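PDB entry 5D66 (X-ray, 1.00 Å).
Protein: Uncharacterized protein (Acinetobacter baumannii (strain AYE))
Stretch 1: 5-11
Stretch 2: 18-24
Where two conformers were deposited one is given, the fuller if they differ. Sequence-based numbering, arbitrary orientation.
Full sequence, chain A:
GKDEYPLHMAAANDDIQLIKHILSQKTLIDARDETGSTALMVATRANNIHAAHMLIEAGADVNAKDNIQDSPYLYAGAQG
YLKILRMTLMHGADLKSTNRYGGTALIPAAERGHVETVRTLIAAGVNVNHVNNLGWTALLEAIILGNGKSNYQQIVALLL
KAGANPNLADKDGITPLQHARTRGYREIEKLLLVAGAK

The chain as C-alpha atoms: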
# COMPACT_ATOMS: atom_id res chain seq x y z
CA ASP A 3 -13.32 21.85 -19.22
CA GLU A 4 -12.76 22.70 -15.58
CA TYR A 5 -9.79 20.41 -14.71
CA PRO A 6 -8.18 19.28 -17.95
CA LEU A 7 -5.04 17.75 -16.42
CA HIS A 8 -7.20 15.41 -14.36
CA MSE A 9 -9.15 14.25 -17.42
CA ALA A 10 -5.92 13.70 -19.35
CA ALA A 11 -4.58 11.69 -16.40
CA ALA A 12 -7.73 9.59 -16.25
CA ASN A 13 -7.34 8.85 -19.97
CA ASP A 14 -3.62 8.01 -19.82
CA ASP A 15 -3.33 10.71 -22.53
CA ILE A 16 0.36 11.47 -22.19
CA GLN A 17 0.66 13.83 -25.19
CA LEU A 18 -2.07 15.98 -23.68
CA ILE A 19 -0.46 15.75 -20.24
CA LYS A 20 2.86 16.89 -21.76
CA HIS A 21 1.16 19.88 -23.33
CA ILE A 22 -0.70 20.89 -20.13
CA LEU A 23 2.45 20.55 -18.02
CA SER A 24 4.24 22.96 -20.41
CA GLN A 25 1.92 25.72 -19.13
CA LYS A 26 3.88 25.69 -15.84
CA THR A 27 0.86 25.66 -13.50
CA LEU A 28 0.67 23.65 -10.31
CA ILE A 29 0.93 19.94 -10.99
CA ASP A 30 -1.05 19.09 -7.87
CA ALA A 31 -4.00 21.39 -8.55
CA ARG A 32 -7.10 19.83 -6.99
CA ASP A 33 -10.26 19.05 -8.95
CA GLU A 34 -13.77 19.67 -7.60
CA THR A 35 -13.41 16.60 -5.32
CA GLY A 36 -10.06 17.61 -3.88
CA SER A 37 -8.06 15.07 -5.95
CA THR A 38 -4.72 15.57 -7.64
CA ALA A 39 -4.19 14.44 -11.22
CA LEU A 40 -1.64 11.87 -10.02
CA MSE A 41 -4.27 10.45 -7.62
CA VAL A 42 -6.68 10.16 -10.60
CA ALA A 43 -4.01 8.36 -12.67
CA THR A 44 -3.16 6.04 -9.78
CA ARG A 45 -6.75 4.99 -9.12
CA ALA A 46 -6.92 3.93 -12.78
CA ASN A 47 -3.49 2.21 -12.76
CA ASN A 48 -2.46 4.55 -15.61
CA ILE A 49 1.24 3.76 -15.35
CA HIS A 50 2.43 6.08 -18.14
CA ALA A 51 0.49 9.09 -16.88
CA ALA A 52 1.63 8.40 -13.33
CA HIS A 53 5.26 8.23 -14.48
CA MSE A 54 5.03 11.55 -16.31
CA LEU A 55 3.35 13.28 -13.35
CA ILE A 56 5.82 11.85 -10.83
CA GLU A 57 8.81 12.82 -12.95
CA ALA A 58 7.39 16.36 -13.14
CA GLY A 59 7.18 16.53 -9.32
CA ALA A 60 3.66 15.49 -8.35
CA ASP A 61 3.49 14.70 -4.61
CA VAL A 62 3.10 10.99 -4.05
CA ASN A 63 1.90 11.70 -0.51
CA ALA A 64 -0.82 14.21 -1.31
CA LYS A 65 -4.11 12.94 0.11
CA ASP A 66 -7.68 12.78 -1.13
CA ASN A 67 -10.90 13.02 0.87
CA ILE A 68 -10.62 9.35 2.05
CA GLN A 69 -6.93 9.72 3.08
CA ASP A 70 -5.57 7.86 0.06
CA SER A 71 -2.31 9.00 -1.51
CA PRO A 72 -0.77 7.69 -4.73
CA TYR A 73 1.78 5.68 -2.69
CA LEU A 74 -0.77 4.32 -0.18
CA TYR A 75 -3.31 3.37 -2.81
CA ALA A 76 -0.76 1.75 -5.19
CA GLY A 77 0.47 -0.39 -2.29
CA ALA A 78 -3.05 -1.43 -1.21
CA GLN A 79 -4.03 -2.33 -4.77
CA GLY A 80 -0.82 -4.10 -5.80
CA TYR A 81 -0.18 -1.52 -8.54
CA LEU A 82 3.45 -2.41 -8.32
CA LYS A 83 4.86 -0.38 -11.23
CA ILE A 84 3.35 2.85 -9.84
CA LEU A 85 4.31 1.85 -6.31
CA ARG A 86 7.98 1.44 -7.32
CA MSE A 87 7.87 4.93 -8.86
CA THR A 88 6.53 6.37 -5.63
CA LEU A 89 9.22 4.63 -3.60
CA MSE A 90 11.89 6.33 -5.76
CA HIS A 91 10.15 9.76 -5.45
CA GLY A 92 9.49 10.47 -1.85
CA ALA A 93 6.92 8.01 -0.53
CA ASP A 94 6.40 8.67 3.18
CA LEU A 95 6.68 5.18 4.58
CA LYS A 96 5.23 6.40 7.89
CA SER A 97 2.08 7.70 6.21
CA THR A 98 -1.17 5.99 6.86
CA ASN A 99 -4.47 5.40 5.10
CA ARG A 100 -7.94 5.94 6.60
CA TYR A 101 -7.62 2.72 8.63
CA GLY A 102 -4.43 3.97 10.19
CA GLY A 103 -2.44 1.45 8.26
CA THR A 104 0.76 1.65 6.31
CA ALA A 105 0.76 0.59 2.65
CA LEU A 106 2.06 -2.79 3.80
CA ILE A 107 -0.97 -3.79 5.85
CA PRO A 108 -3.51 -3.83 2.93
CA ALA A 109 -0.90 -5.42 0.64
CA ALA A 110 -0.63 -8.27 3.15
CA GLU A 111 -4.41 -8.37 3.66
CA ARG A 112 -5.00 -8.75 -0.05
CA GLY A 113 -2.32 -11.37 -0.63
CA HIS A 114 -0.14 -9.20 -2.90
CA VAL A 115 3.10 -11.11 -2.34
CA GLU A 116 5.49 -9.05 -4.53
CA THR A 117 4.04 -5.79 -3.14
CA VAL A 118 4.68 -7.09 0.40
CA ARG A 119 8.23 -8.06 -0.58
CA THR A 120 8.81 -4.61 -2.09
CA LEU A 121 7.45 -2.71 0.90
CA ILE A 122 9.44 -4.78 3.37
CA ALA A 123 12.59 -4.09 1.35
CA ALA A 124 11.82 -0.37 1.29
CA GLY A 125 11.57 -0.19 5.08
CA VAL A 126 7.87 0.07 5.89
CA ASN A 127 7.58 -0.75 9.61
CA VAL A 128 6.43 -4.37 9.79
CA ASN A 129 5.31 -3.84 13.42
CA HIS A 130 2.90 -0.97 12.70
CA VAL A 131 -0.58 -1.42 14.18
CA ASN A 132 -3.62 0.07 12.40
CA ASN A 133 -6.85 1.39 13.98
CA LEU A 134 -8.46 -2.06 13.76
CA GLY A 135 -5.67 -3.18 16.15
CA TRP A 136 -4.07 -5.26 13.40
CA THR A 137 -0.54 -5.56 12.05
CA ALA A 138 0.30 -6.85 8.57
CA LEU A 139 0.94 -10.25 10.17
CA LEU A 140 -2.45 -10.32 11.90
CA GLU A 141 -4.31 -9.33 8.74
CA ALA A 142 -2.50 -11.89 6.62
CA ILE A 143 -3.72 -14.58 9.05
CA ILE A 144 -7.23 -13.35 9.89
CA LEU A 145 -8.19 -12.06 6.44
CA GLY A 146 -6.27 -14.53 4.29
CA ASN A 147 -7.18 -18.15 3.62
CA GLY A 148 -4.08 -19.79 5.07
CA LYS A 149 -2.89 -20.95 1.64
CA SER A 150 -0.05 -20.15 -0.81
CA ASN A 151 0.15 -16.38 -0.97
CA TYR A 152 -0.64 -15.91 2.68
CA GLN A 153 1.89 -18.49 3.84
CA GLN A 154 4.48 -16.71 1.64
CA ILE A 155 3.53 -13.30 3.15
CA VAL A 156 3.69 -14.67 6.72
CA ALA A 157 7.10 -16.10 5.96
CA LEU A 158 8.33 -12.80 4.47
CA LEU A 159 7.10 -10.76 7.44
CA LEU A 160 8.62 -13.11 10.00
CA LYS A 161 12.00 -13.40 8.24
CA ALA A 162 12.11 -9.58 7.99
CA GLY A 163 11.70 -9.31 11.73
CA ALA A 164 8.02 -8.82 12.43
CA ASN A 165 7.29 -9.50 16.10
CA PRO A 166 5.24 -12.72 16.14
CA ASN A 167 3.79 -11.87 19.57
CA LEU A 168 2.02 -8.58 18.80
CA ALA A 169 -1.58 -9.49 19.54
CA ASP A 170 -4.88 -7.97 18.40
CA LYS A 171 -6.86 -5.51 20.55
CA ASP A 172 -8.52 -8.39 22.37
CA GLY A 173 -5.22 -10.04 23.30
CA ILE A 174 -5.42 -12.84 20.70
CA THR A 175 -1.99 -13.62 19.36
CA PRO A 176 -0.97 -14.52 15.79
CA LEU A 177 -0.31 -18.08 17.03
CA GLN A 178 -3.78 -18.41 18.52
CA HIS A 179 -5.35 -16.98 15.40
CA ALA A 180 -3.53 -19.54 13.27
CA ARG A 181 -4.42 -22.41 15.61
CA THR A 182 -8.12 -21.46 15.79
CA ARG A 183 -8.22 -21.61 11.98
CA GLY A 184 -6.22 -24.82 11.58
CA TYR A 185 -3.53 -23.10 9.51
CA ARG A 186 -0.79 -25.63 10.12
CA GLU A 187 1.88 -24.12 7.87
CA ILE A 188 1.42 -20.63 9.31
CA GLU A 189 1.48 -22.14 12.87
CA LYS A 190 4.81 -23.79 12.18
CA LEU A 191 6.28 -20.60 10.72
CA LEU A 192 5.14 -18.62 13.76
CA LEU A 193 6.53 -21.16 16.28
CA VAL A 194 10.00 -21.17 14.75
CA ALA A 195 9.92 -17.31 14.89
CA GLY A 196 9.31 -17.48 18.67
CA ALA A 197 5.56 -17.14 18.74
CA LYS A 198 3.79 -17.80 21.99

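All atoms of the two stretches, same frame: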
# COMPACT_ATOMS: atom_id res chain seq x y z
N TYR A 5 -11.05 20.99 -15.24
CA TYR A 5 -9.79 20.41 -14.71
C TYR A 5 -9.20 19.49 -15.78
O TYR A 5 -9.29 18.26 -15.70
CB TYR A 5 -10.15 19.69 -13.42
CG TYR A 5 -10.54 20.66 -12.32
CD1 TYR A 5 -9.63 21.57 -11.78
CD2 TYR A 5 -11.85 20.73 -11.87
CE1 TYR A 5 -10.00 22.47 -10.80
CE2 TYR A 5 -12.25 21.64 -10.88
CZ TYR A 5 -11.33 22.49 -10.34
OH TYR A 5 -11.65 23.37 -9.35
N PRO A 6 -8.60 20.08 -16.81
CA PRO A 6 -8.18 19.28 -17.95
C PRO A 6 -7.02 18.31 -17.67
O PRO A 6 -6.91 17.28 -18.33
CB PRO A 6 -7.83 20.33 -19.01
CG PRO A 6 -7.51 21.51 -18.26
CD PRO A 6 -8.41 21.51 -17.05
N LEU A 7 -6.13 18.64 -16.73
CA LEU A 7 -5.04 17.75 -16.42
C LEU A 7 -5.56 16.43 -15.83
O LEU A 7 -5.08 15.36 -16.15
CB LEU A 7 -4.05 18.39 -15.48
CG LEU A 7 -2.79 17.58 -15.19
CD1 LEU A 7 -1.94 17.35 -16.44
CD2 LEU A 7 -1.95 18.21 -14.11
N HIS A 8 -6.60 16.55 -15.01
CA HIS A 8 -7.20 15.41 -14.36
C HIS A 8 -7.83 14.49 -15.40
O HIS A 8 -7.70 13.26 -15.32
CB HIS A 8 -8.22 15.85 -13.35
CG HIS A 8 -7.62 16.65 -12.22
ND1 HIS A 8 -7.17 17.94 -12.39
CD2 HIS A 8 -7.43 16.34 -10.90
CE1 HIS A 8 -6.70 18.37 -11.25
NE2 HIS A 8 -6.82 17.41 -10.34
N MSE A 9 -8.53 15.07 -16.37
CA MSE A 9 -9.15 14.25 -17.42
C MSE A 9 -8.08 13.55 -18.25
O MSE A 9 -8.17 12.37 -18.61
CB MSE A 9 -10.04 15.10 -18.34
CG MSE A 9 -10.75 14.22 -19.43
SE MSE A 9 -12.21 13.10 -18.64
CE MSE A 9 -11.68 11.32 -18.70
N ALA A 10 -7.02 14.28 -18.58
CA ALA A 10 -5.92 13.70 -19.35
C ALA A 10 -5.28 12.54 -18.58
O ALA A 10 -4.99 11.48 -19.14
CB ALA A 10 -4.90 14.75 -19.71
N ALA A 11 -5.11 12.73 -17.29
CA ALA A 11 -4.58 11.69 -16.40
C ALA A 11 -5.48 10.46 -16.33
O ALA A 11 -5.01 9.34 -16.40
CB ALA A 11 -4.33 12.27 -15.01
N LEU A 18 -1.32 14.88 -24.27
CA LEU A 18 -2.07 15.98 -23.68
C LEU A 18 -1.46 16.38 -22.36
O LEU A 18 -1.32 17.58 -22.06
CB LEU A 18 -3.55 15.64 -23.57
CG LEU A 18 -4.44 16.75 -23.03
CD1 LEU A 18 -4.23 18.08 -23.76
CD2 LEU A 18 -5.88 16.32 -23.04
N ILE A 19 -1.13 15.41 -21.49
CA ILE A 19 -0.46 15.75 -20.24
C ILE A 19 0.80 16.59 -20.50
O ILE A 19 1.01 17.62 -19.87
CB ILE A 19 -0.11 14.48 -19.44
CG1 ILE A 19 -1.37 13.77 -18.97
CG2 ILE A 19 0.76 14.84 -18.19
CD1 ILE A 19 -1.11 12.46 -18.31
N LYS A 20 1.63 16.18 -21.46
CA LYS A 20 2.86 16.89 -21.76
C LYS A 20 2.55 18.35 -22.12
O LYS A 20 3.20 19.27 -21.62
CB LYS A 20 3.59 16.19 -22.88
CG LYS A 20 4.95 16.79 -23.25
CD LYS A 20 5.46 16.38 -24.66
CE LYS A 20 5.46 14.87 -24.86
NZ LYS A 20 6.14 14.47 -26.13
N HIS A 21 1.53 18.54 -22.94
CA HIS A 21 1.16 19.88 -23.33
C HIS A 21 0.66 20.71 -22.11
O HIS A 21 1.06 21.86 -21.93
CB HIS A 21 0.07 19.82 -24.37
CG HIS A 21 -0.45 21.16 -24.76
ND1 HIS A 21 0.32 22.09 -25.42
CD2 HIS A 21 -1.66 21.73 -24.56
CE1 HIS A 21 -0.40 23.18 -25.62
NE2 HIS A 21 -1.60 22.99 -25.10
N ILE A 22 -0.21 20.15 -21.30
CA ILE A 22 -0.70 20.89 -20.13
C ILE A 22 0.44 21.23 -19.19
O ILE A 22 0.51 22.38 -18.69
CB ILE A 22 -1.81 20.14 -19.44
CG1 ILE A 22 -3.01 20.04 -20.37
CG2 ILE A 22 -2.19 20.85 -18.13
CD1 ILE A 22 -4.08 19.07 -19.92
N LEU A 23 1.37 20.30 -18.97
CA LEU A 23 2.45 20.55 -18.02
C LEU A 23 3.35 21.70 -18.51
O LEU A 23 3.89 22.45 -17.70
CB LEU A 23 3.25 19.29 -17.78
CG LEU A 23 2.55 18.17 -17.01
CD1 LEU A 23 3.51 17.04 -16.82
CD2 LEU A 23 1.97 18.62 -15.68
N SER A 24 3.46 21.86 -19.82
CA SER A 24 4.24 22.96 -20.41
C SER A 24 3.73 24.36 -20.06
O SER A 24 4.46 25.32 -20.20
CB SER A 24 4.34 22.79 -21.93
OG SER A 24 3.16 23.29 -22.56

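The two stretches pack through two helical segments, one starting at Pro6 and the other including Leu18 to Ile22, which run nearly antiparallel (157° between their directions) with axes 9.4 Å apart at closest approach. The side-chain contacts between them are all apolar, and no hydrogen bond crosses the interface; 334 Å² of surface is buried, both sides summed.

Among the side-chain contacts, Ala10 marks the tightest approach of the backbones, its CA lying 5.9 Å from the CA of Ile19. Its CB points toward the second helix and meets Ile19 CG1 at 3.7 Å and Leu18 CD2 at 3.8 Å. Leu7, in the t, p rotamer, starts sideways but brings its end nearer; its CD1 lies 3.9 Å from Ile22 CG2, 4.1 Å from Ile19 CG2 and 4.2 Å from Leu23 CD2, so one methyl group touches three side chains.

Other contacts involve backbone atoms. Ile22 CD1 reaches the first turn of the opposing helix, 3.7 Å from Pro6 O and 3.8 Å from Leu7 N, while Ile19 CD1 lies 4.0 Å from Ala11 CA.

Hydrogen bonds within the stretches include two that bear on this picture. Pro6 O, though touched by Ile22, accepts a hydrogen bond from Ala10 N at 3.0 Å, and Ser24 OG donates to His21 O at 2.6 Å, away from the interface.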